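Local coordinates for putative peptidyl-arginine deiminase family protein (Campylobacter jejuni subsp. jejuni serotype O:2, PDB 6B2W), which probably catalyses the hydrolysis of agmatine to N-carbamoylputrescine and ammonia, a step in polyamine biosynthesis, at residues L259-R264 and F314-G319; G197-D202 and G267-N272; F284-N289 and D310-L315. The protein carries 1 engineered substitution. All coordinates share one frame; numbering follows the deposited sequence.

Interaction 1: residues L259-R264 and F314-G319; sequences LYYEER and FLRQNG. With AG2 (agmatine), chain C.
Tyr261 turns its CG away from the backbone N (chi1 -174°), and Arg316 reaches out with a chain extended from CG to NE, so that the arginine end lies along one face of the phenol ring. The overlap is nearly flat: ring and guanidinium planes differ by 14°. Arg316 CD sits 3.7 Å from the centroid of the Tyr261 ring, over its centre, a CH-pi contact. Beyond it, Tyr261 CE1 lies over the middle of the guanidinium and 3.4 Å from Arg316 NE. Tyr36 makes a further, cation-pi, contact with Arg316.

Tyr261 and Arg264 close a tight turn, with Tyr261 N 3.1 Å from Arg264 O, and both project toward 314-319. This surface turn packs against 314-319, which gives Gln317 and Asn318 to the agmatine pocket of what is, by family, the alpha/beta propeller of guanidine-modifying enzymes. A bend at chi3 of Arg264 brings its guanidinium edge to Asn318. Arg264 NH2 donates to Asn318 OD1 at 2.9 Å, while NH1 adds a weak bond to that same oxygen. The guanidinium and amide planes are nearly perpendicular, and the NH2 donor lies 24° out of the carbonyl plane.

Asn318 ND2 is engaged by Asp203 OD2, which fixes the amide from its other end. On the pocket side the backbone meets the substrate: Gln317 O is 3.1 Å from CG of the agmatine, and Asn318 O 3.7 Å from that carbon.

Interaction 2: residues G197-D202 and G267-N272; sequences GFIKGD and GATYAN
Gly201 and Gly267 bring the two backbones to a CA-CA separation of 4.4 Å, where a type II beta turn running from Ile199 to Asp202 abuts the start of 267-272. The turn is closed by Asp202 N donating to Ile199 O at 3.1 Å, and Gly201 takes the positive phi (119°) expected of its third position. Both segments are loops of the alpha/beta propeller fold assigned to this deiminase family, and they meet beside the agmatine pocket, with Gly201 CA about 9 Å from the nearest agmatine atom.

The seam relies on van der Waals contact and one weak polar approach, Gly267 CA to Lys200 O at 3.4 Å, a CA-H...O contact. Gly267 N lies near that carbonyl too, but at an angle too poor for a bond.

Ile199 supplies most of the side-chain contact. With chi1 at -57°, its two branches divide the work: CG2 drops onto the Gly267 backbone, 3.6 Å from Gly267 CA, whereas CG1 and CD1 run on to Thr269. There the nearest pair is Ile199 CG1 and Thr269 CB, 4.1 Å apart, an apolar contact between obliquely crossing side chains. The side chain of Lys200 leads away from this seam and touches Glu231.

The last residue of each segment ties it to the pocket. Asp202 OD2 receives weak bonds from His206 N and His207 N, and Asn272 OD1 accepts from the backbone N of the engineered Ser323; His207 and Ser323 both line the agmatine site.

Thr269 OG1 bonds to Thr210 O and also accepts from Ala271 N at 3.3 Å, an ST turn with an N-H...O angle of 147°.

Interaction 3: residues F284-N289 and D310-L315; sequences FYKDKN and DARVFL
Asp310 pairs with Phe284 in a parallel beta bridge, their CA atoms 4.7 Å apart, and Asp310 CA makes a CA-H...O contact with Phe284 O. The carboxylate of Asp310 turns forward along its own chain: OD1 accepts from Arg312 N, an Asx turn, and again from Arg312 NE.

Ala311 follows with the one hydrogen bond between the segments, Ala311 N to Phe284 O at 2.9 Å, nearly straight (164°) and in the carbonyl plane. Strands 279-284 and 305-310 thus end side by side; helix 289-300 connects them, making a beta-alpha-beta crossover.

Arg312, bent at chi3 (-65°), completes a side-on salt bridge by placing NH2 2.7 Å from Asp310 OD2. Both nitrogens meet syn lone pairs, which holds the guanidinium coplanar with its partners. Lys286 lays its aliphatic chain over one face, CD 3.3 Å from Arg312 CZ and displaced toward the rim. Lys286 NZ, 4.6 Å from Asp310 OD2, is beyond a salt bridge and may add at most weak attraction.

Further on, the Leu315 and Tyr285 side chains cross at about a right angle, with Leu315 CD1 3.4 Å from Tyr285 CE1. Ser320 OG and Thr269 O both hydrogen-bond Tyr285 OH, anchoring the ring.

How the interactions relate
The three contacts form a compact cluster on one side of the chain's centre: interaction 1 lies 11 Å centre to centre from each of the others, and interactions 2 and 3 are 12 Å apart. Along the chain the order is 197-202, 259-264, 267-272, 284-289, then 310-319, so interactions 1 and 2 interleave while interaction 3 opens after interaction 2 has closed. Interactions 1 and 3 share Phe314 and Leu315, and Leu315 CD2 also approaches Gly267 O of interaction 2 to 3.3 Å. An edge-to-face contact of Tyr270 with Tyr285 joins interactions 2 and 3. The loop after strand 305-310 serves interactions 3 and 1, leading from that strand to Gln317 and Asn318 of the agmatine pocket.

Interaction 1: residues L259-R264 and F314-G319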
loop_
_atom_site.group_PDB
_atom_site.type_symbol
_atom_site.label_atom_id
_atom_site.label_comp_id
_atom_site.label_asym_id
_atom_site.label_seq_id
_atom_site.Cartn_x
_atom_site.Cartn_y
_atom_site.Cartn_z
ATOM N N LEU A 259 -19.636 6.083 6.351
ATOM C CA LEU A 259 -20.134 6.376 5.002
ATOM C C LEU A 259 -20.726 5.107 4.414
ATOM O O LEU A 259 -20.181 4.019 4.626
ATOM C CB LEU A 259 -19.015 6.839 4.071
ATOM C CG LEU A 259 -18.147 8.035 4.449
ATOM C CD1 LEU A 259 -16.942 7.595 5.264
ATOM C CD2 LEU A 259 -17.697 8.747 3.184
ATOM N N TYR A 260 -21.812 5.245 3.653
ATOM C CA TYR A 260 -22.473 4.089 3.043
ATOM C C TYR A 260 -22.667 4.247 1.539
ATOM O O TYR A 260 -22.949 5.341 1.046
ATOM C CB TYR A 260 -23.825 3.822 3.715
ATOM C CG TYR A 260 -23.708 3.529 5.189
ATOM C CD1 TYR A 260 -23.765 4.555 6.125
ATOM C CD2 TYR A 260 -23.521 2.231 5.649
ATOM C CE1 TYR A 260 -23.647 4.296 7.479
ATOM C CE2 TYR A 260 -23.401 1.962 7.004
ATOM C CZ TYR A 260 -23.465 3.000 7.912
ATOM O OH TYR A 260 -23.350 2.750 9.254
ATOM N N TYR A 261 -22.491 3.138 0.825
ATOM C CA TYR A 261 -22.865 3.031 -0.577
ATOM C C TYR A 261 -23.693 1.757 -0.735
ATOM O O TYR A 261 -23.208 0.659 -0.452
ATOM C CB TYR A 261 -21.626 2.982 -1.475
ATOM C CG TYR A 261 -21.955 3.008 -2.948
ATOM C CD1 TYR A 261 -22.149 4.214 -3.616
ATOM C CD2 TYR A 261 -22.088 1.827 -3.673
ATOM C CE1 TYR A 261 -22.458 4.244 -4.967
ATOM C CE2 TYR A 261 -22.397 1.845 -5.023
ATOM C CZ TYR A 261 -22.581 3.055 -5.666
ATOM O OH TYR A 261 -22.887 3.076 -7.008
ATOM N N GLU A 262 -24.940 1.920 -1.179
ATOM C CA GLU A 262 -25.907 0.820 -1.291
ATOM C C GLU A 262 -26.061 0.072 0.036
ATOM O O GLU A 262 -25.958 -1.158 0.099
ATOM C CB GLU A 262 -25.539 -0.125 -2.445
ATOM C CG GLU A 262 -25.669 0.527 -3.819
ATOM C CD GLU A 262 -25.320 -0.409 -4.966
ATOM O OE1 GLU A 262 -25.367 -1.643 -4.775
ATOM O OE2 GLU A 262 -25.001 0.092 -6.067
ATOM N N GLU A 263 -26.294 0.849 1.094
ATOM C CA GLU A 263 -26.499 0.338 2.454
ATOM C C GLU A 263 -25.363 -0.565 2.954
ATOM O O GLU A 263 -25.598 -1.494 3.727
ATOM C CB GLU A 263 -27.851 -0.389 2.562
ATOM C CG GLU A 263 -29.062 0.439 2.133
ATOM C CD GLU A 263 -29.298 1.678 2.988
ATOM O OE1 GLU A 263 -28.827 1.724 4.146
ATOM O OE2 GLU A 263 -29.970 2.613 2.498
ATOM N N ARG A 264 -24.135 -0.273 2.526
ATOM C CA ARG A 264 -22.955 -1.028 2.945
ATOM C C ARG A 264 -21.886 -0.058 3.460
ATOM O O ARG A 264 -21.540 0.904 2.768
ATOM C CB ARG A 264 -22.410 -1.835 1.768
ATOM C CG ARG A 264 -21.440 -2.937 2.160
ATOM C CD ARG A 264 -20.963 -3.705 0.936
ATOM N NE ARG A 264 -20.026 -2.927 0.124
ATOM C CZ ARG A 264 -18.731 -2.758 0.399
ATOM N NH1 ARG A 264 -18.182 -3.299 1.486
ATOM N NH2 ARG A 264 -17.976 -2.031 -0.419
ATOM N N PHE A 314 -12.872 5.069 -4.461
ATOM C CA PHE A 314 -11.972 3.929 -4.261
ATOM C C PHE A 314 -12.563 2.918 -3.281
ATOM O O PHE A 314 -12.405 1.710 -3.453
ATOM C CB PHE A 314 -10.614 4.395 -3.726
ATOM C CG PHE A 314 -9.751 5.078 -4.749
ATOM C CD1 PHE A 314 -9.876 6.440 -4.994
ATOM C CD2 PHE A 314 -8.796 4.361 -5.452
ATOM C CE1 PHE A 314 -9.077 7.067 -5.929
ATOM C CE2 PHE A 314 -7.992 4.983 -6.389
ATOM C CZ PHE A 314 -8.133 6.336 -6.628
ATOM N N LEU A 315 -13.247 3.422 -2.256
ATOM C CA LEU A 315 -13.777 2.586 -1.177
ATOM C C LEU A 315 -14.884 1.618 -1.615
ATOM O O LEU A 315 -15.172 0.656 -0.902
ATOM C CB LEU A 315 -14.304 3.457 -0.033
ATOM C CG LEU A 315 -13.358 4.448 0.650
ATOM C CD1 LEU A 315 -14.127 5.215 1.715
ATOM C CD2 LEU A 315 -12.163 3.737 1.263
ATOM N N ARG A 316 -15.505 1.858 -2.768
ATOM C CA ARG A 316 -16.565 0.964 -3.258
ATOM C C ARG A 316 -16.033 -0.435 -3.573
ATOM O O ARG A 316 -16.772 -1.420 -3.495
ATOM C CB ARG A 316 -17.256 1.554 -4.486
ATOM C CG ARG A 316 -18.060 2.807 -4.180
ATOM C CD ARG A 316 -18.723 3.360 -5.430
ATOM N NE ARG A 316 -19.105 4.765 -5.284
ATOM C CZ ARG A 316 -19.566 5.531 -6.272
ATOM N NH1 ARG A 316 -19.714 5.038 -7.499
ATOM N NH2 ARG A 316 -19.884 6.800 -6.035
ATOM N N GLN A 317 -14.753 -0.514 -3.928
ATOM C CA GLN A 317 -14.079 -1.794 -4.107
ATOM C C GLN A 317 -13.076 -2.058 -2.974
ATOM O O GLN A 317 -12.105 -2.790 -3.155
ATOM C CB GLN A 317 -13.412 -1.841 -5.484
ATOM C CG GLN A 317 -14.399 -1.877 -6.644
ATOM C CD GLN A 317 -15.236 -3.147 -6.683
ATOM O OE1 GLN A 317 -14.819 -4.198 -6.196
ATOM N NE2 GLN A 317 -16.428 -3.051 -7.267
ATOM N N ASN A 318 -13.329 -1.444 -1.816
ATOM C CA ASN A 318 -12.688 -1.783 -0.533
ATOM C C ASN A 318 -11.189 -1.482 -0.363
ATOM O O ASN A 318 -10.532 -2.051 0.514
ATOM C CB ASN A 318 -12.991 -3.244 -0.183
ATOM C CG ASN A 318 -14.476 -3.546 -0.222
ATOM O OD1 ASN A 318 -15.286 -2.775 0.292
ATOM N ND2 ASN A 318 -14.844 -4.659 -0.837
ATOM N N GLY A 319 -10.664 -0.570 -1.174
ATOM C CA GLY A 319 -9.297 -0.068 -0.999
ATOM C C GLY A 319 -9.275 1.448 -1.060
ATOM O O GLY A 319 -10.311 2.080 -1.244
HETATM N N AG2 C . -11.773 -6.108 -4.773
HETATM C CA AG2 C . -11.492 -6.081 -3.334
HETATM C CB AG2 C . -10.021 -5.751 -3.065
HETATM C CG AG2 C . -9.891 -4.682 -1.975
HETATM C CD AG2 C . -8.506 -4.042 -2.038
HETATM N NE AG2 C . -7.740 -4.331 -0.817
HETATM C CZ AG2 C . -6.506 -3.866 -0.587
HETATM N NH1 AG2 C . -5.874 -4.165 0.542
HETATM N NH2 AG2 C . -5.876 -3.112 -1.488
#

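Interaction 2: residues G197-D202 and G267-N272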
loop_
_atom_site.group_PDB
_atom_site.type_symbol
_atom_site.label_atom_id
_atom_site.label_comp_id
_atom_site.label_asym_id
_atom_site.label_seq_id
_atom_site.Cartn_x
_atom_site.Cartn_y
_atom_site.Cartn_z
ATOM N N GLY A 197 -7.415 -4.989 15.633
ATOM C CA GLY A 197 -7.705 -3.869 14.751
ATOM C C GLY A 197 -8.164 -4.284 13.369
ATOM O O GLY A 197 -7.650 -5.245 12.794
ATOM N N PHE A 198 -9.142 -3.548 12.843
ATOM C CA PHE A 198 -9.615 -3.725 11.471
ATOM C C PHE A 198 -10.360 -2.482 10.997
ATOM O O PHE A 198 -10.624 -1.574 11.784
ATOM C CB PHE A 198 -10.530 -4.949 11.365
ATOM C CG PHE A 198 -11.759 -4.869 12.229
ATOM C CD1 PHE A 198 -11.741 -5.354 13.530
ATOM C CD2 PHE A 198 -12.934 -4.317 11.739
ATOM C CE1 PHE A 198 -12.871 -5.285 14.328
ATOM C CE2 PHE A 198 -14.067 -4.244 12.532
ATOM C CZ PHE A 198 -14.036 -4.730 13.828
ATOM N N ILE A 199 -10.676 -2.448 9.706
ATOM C CA ILE A 199 -11.564 -1.435 9.136
ATOM C C ILE A 199 -12.690 -2.167 8.400
ATOM O O ILE A 199 -12.440 -3.093 7.632
ATOM C CB ILE A 199 -10.815 -0.483 8.174
ATOM C CG1 ILE A 199 -9.634 0.202 8.876
ATOM C CG2 ILE A 199 -11.764 0.563 7.604
ATOM C CD1 ILE A 199 -10.013 1.220 9.933
ATOM N N LYS A 200 -13.924 -1.712 8.604
ATOM C CA LYS A 200 -15.118 -2.473 8.242
ATOM C C LYS A 200 -15.462 -2.146 6.803
ATOM O O LYS A 200 -15.761 -1.000 6.477
ATOM C CB LYS A 200 -16.287 -2.115 9.163
ATOM C CG LYS A 200 -17.600 -2.809 8.826
ATOM C CD LYS A 200 -17.572 -4.286 9.189
ATOM C CE LYS A 200 -18.922 -4.939 8.920
ATOM N NZ LYS A 200 -18.941 -6.376 9.310
ATOM N N GLY A 201 -15.436 -3.169 5.955
ATOM C CA GLY A 201 -15.466 -2.989 4.506
ATOM C C GLY A 201 -14.200 -3.556 3.890
ATOM O O GLY A 201 -14.175 -3.901 2.712
ATOM N N ASP A 202 -13.142 -3.648 4.694
ATOM C CA ASP A 202 -11.886 -4.249 4.266
ATOM C C ASP A 202 -12.083 -5.748 4.046
ATOM O O ASP A 202 -12.417 -6.483 4.979
ATOM C CB ASP A 202 -10.803 -3.999 5.323
ATOM C CG ASP A 202 -9.412 -4.336 4.838
ATOM O OD1 ASP A 202 -9.053 -3.972 3.696
ATOM O OD2 ASP A 202 -8.661 -4.949 5.622
ATOM N N GLY A 267 -14.986 1.182 3.864
ATOM C CA GLY A 267 -13.800 1.061 4.707
ATOM C C GLY A 267 -12.881 2.263 4.643
ATOM O O GLY A 267 -11.744 2.162 4.170
ATOM N N ALA A 268 -13.370 3.397 5.141
ATOM C CA ALA A 268 -12.610 4.645 5.146
ATOM C C ALA A 268 -11.509 4.598 6.199
ATOM O O ALA A 268 -11.774 4.362 7.379
ATOM C CB ALA A 268 -13.530 5.827 5.411
ATOM N N THR A 269 -10.279 4.830 5.757
ATOM C CA THR A 269 -9.124 4.856 6.641
ATOM C C THR A 269 -8.131 5.900 6.128
ATOM O O THR A 269 -7.817 5.938 4.937
ATOM C CB THR A 269 -8.466 3.459 6.747
ATOM O OG1 THR A 269 -7.227 3.553 7.462
ATOM C CG2 THR A 269 -8.217 2.847 5.368
ATOM N N TYR A 270 -7.661 6.758 7.029
ATOM C CA TYR A 270 -6.666 7.772 6.680
ATOM C C TYR A 270 -5.251 7.199 6.629
ATOM O O TYR A 270 -4.336 7.860 6.145
ATOM C CB TYR A 270 -6.729 8.948 7.656
ATOM C CG TYR A 270 -8.014 9.742 7.544
ATOM C CD1 TYR A 270 -8.287 10.496 6.411
ATOM C CD2 TYR A 270 -8.958 9.732 8.563
ATOM C CE1 TYR A 270 -9.458 11.224 6.295
ATOM C CE2 TYR A 270 -10.132 10.457 8.459
ATOM C CZ TYR A 270 -10.379 11.203 7.324
ATOM O OH TYR A 270 -11.549 11.919 7.228
ATOM N N ALA A 271 -5.076 5.969 7.115
ATOM C CA ALA A 271 -3.776 5.294 7.097
ATOM C C ALA A 271 -3.336 4.885 5.698
ATOM O O ALA A 271 -2.155 4.607 5.479
ATOM C CB ALA A 271 -3.805 4.071 7.999
ATOM N N ASN A 272 -4.270 4.851 4.751
ATOM C CA ASN A 272 -3.968 4.418 3.385
ATOM C C ASN A 272 -3.431 5.567 2.514
ATOM O O ASN A 272 -3.872 5.751 1.380
ATOM C CB ASN A 272 -5.219 3.787 2.760
ATOM C CG ASN A 272 -4.894 2.701 1.752
ATOM O OD1 ASN A 272 -5.011 2.896 0.546
ATOM N ND2 ASN A 272 -4.482 1.547 2.245
#

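Interaction 3: residues F284-N289 and D310-L315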
loop_
_atom_site.group_PDB
_atom_site.type_symbol
_atom_site.label_atom_id
_atom_site.label_comp_id
_atom_site.label_asym_id
_atom_site.label_seq_id
_atom_site.Cartn_x
_atom_site.Cartn_y
_atom_site.Cartn_z
ATOM N N PHE A 284 -8.820 11.714 1.317
ATOM C CA PHE A 284 -9.841 12.589 1.900
ATOM C C PHE A 284 -11.207 11.977 1.625
ATOM O O PHE A 284 -11.468 11.522 0.511
ATOM C CB PHE A 284 -9.757 13.994 1.282
ATOM C CG PHE A 284 -8.921 14.979 2.069
ATOM C CD1 PHE A 284 -7.894 14.562 2.912
ATOM C CD2 PHE A 284 -9.152 16.344 1.931
ATOM C CE1 PHE A 284 -7.138 15.484 3.619
ATOM C CE2 PHE A 284 -8.394 17.269 2.626
ATOM C CZ PHE A 284 -7.388 16.840 3.474
ATOM N N TYR A 285 -12.065 11.958 2.645
ATOM C CA TYR A 285 -13.392 11.340 2.554
ATOM C C TYR A 285 -14.524 12.350 2.778
ATOM O O TYR A 285 -15.676 11.967 2.985
ATOM C CB TYR A 285 -13.493 10.180 3.554
ATOM C CG TYR A 285 -12.402 9.148 3.370
ATOM C CD1 TYR A 285 -12.452 8.236 2.319
ATOM C CD2 TYR A 285 -11.310 9.095 4.229
ATOM C CE1 TYR A 285 -11.449 7.295 2.134
ATOM C CE2 TYR A 285 -10.302 8.157 4.053
ATOM C CZ TYR A 285 -10.378 7.256 3.005
ATOM O OH TYR A 285 -9.384 6.319 2.822
ATOM N N LYS A 286 -14.192 13.636 2.704
ATOM C CA LYS A 286 -15.142 14.712 2.974
ATOM C C LYS A 286 -15.854 14.526 4.321
ATOM O O LYS A 286 -17.078 14.612 4.435
ATOM C CB LYS A 286 -16.101 14.886 1.792
ATOM C CG LYS A 286 -15.536 15.828 0.735
ATOM C CD LYS A 286 -16.006 15.492 -0.670
ATOM C CE LYS A 286 -15.958 16.703 -1.593
ATOM N NZ LYS A 286 -14.729 17.537 -1.457
ATOM N N ASP A 287 -15.034 14.257 5.331
ATOM C CA ASP A 287 -15.416 14.266 6.731
ATOM C C ASP A 287 -14.625 15.417 7.354
ATOM O O ASP A 287 -13.643 15.883 6.770
ATOM C CB ASP A 287 -15.043 12.915 7.353
ATOM C CG ASP A 287 -15.422 12.798 8.822
ATOM O OD1 ASP A 287 -14.676 13.326 9.671
ATOM O OD2 ASP A 287 -16.442 12.141 9.130
ATOM N N LYS A 288 -15.045 15.888 8.524
ATOM C CA LYS A 288 -14.306 16.944 9.220
ATOM C C LYS A 288 -12.883 16.509 9.593
ATOM O O LYS A 288 -12.000 17.352 9.762
ATOM C CB LYS A 288 -15.054 17.405 10.476
ATOM C CG LYS A 288 -15.093 16.379 11.603
ATOM C CD LYS A 288 -14.983 17.031 12.972
ATOM C CE LYS A 288 -14.694 16.007 14.054
ATOM N NZ LYS A 288 -15.665 14.874 14.042
ATOM N N ASN A 289 -12.670 15.200 9.727
ATOM C CA ASN A 289 -11.361 14.649 10.076
ATOM C C ASN A 289 -10.309 14.730 8.971
ATOM O O ASN A 289 -9.130 14.516 9.241
ATOM C CB ASN A 289 -11.498 13.196 10.552
ATOM C CG ASN A 289 -12.127 13.091 11.927
ATOM O OD1 ASN A 289 -12.480 14.096 12.541
ATOM N ND2 ASN A 289 -12.265 11.869 12.419
ATOM N N ASP A 310 -9.418 13.302 -2.958
ATOM C CA ASP A 310 -10.719 12.691 -2.724
ATOM C C ASP A 310 -10.640 11.206 -3.060
ATOM O O ASP A 310 -10.319 10.835 -4.190
ATOM C CB ASP A 310 -11.784 13.389 -3.577
ATOM C CG ASP A 310 -13.206 12.954 -3.238
ATOM O OD1 ASP A 310 -13.407 11.966 -2.499
ATOM O OD2 ASP A 310 -14.141 13.615 -3.730
ATOM N N ALA A 311 -10.932 10.369 -2.068
ATOM C CA ALA A 311 -10.741 8.922 -2.173
ATOM C C ALA A 311 -12.026 8.116 -1.946
ATOM O O ALA A 311 -11.962 6.903 -1.762
ATOM C CB ALA A 311 -9.676 8.481 -1.179
ATOM N N ARG A 312 -13.181 8.776 -1.972
ATOM C CA ARG A 312 -14.449 8.105 -1.665
ATOM C C ARG A 312 -14.821 6.972 -2.634
ATOM O O ARG A 312 -15.321 5.931 -2.205
ATOM C CB ARG A 312 -15.588 9.121 -1.610
ATOM C CG ARG A 312 -15.548 10.013 -0.381
ATOM C CD ARG A 312 -16.592 11.106 -0.476
ATOM N NE ARG A 312 -16.304 12.017 -1.581
ATOM C CZ ARG A 312 -17.199 12.796 -2.188
ATOM N NH1 ARG A 312 -18.478 12.791 -1.819
ATOM N NH2 ARG A 312 -16.811 13.589 -3.179
ATOM N N VAL A 313 -14.575 7.178 -3.927
ATOM C CA VAL A 313 -14.969 6.199 -4.955
ATOM C C VAL A 313 -14.135 4.921 -4.857
ATOM O O VAL A 313 -14.634 3.828 -5.125
ATOM C CB VAL A 313 -14.867 6.780 -6.384
ATOM C CG1 VAL A 313 -15.274 5.740 -7.417
ATOM C CG2 VAL A 313 -15.748 8.011 -6.529
ATOM N N PHE A 314 -12.872 5.069 -4.461
ATOM C CA PHE A 314 -11.972 3.929 -4.261
ATOM C C PHE A 314 -12.563 2.918 -3.281
ATOM O O PHE A 314 -12.405 1.710 -3.453
ATOM C CB PHE A 314 -10.614 4.395 -3.726
ATOM C CG PHE A 314 -9.751 5.078 -4.749
ATOM C CD1 PHE A 314 -9.876 6.440 -4.994
ATOM C CD2 PHE A 314 -8.796 4.361 -5.452
ATOM C CE1 PHE A 314 -9.077 7.067 -5.929
ATOM C CE2 PHE A 314 -7.992 4.983 -6.389
ATOM C CZ PHE A 314 -8.133 6.336 -6.628
ATOM N N LEU A 315 -13.247 3.422 -2.256
ATOM C CA LEU A 315 -13.777 2.586 -1.177
ATOM C C LEU A 315 -14.884 1.618 -1.615
ATOM O O LEU A 315 -15.172 0.656 -0.902
ATOM C CB LEU A 315 -14.304 3.457 -0.033
ATOM C CG LEU A 315 -13.358 4.448 0.650
ATOM C CD1 LEU A 315 -14.127 5.215 1.715
ATOM C CD2 LEU A 315 -12.163 3.737 1.263
#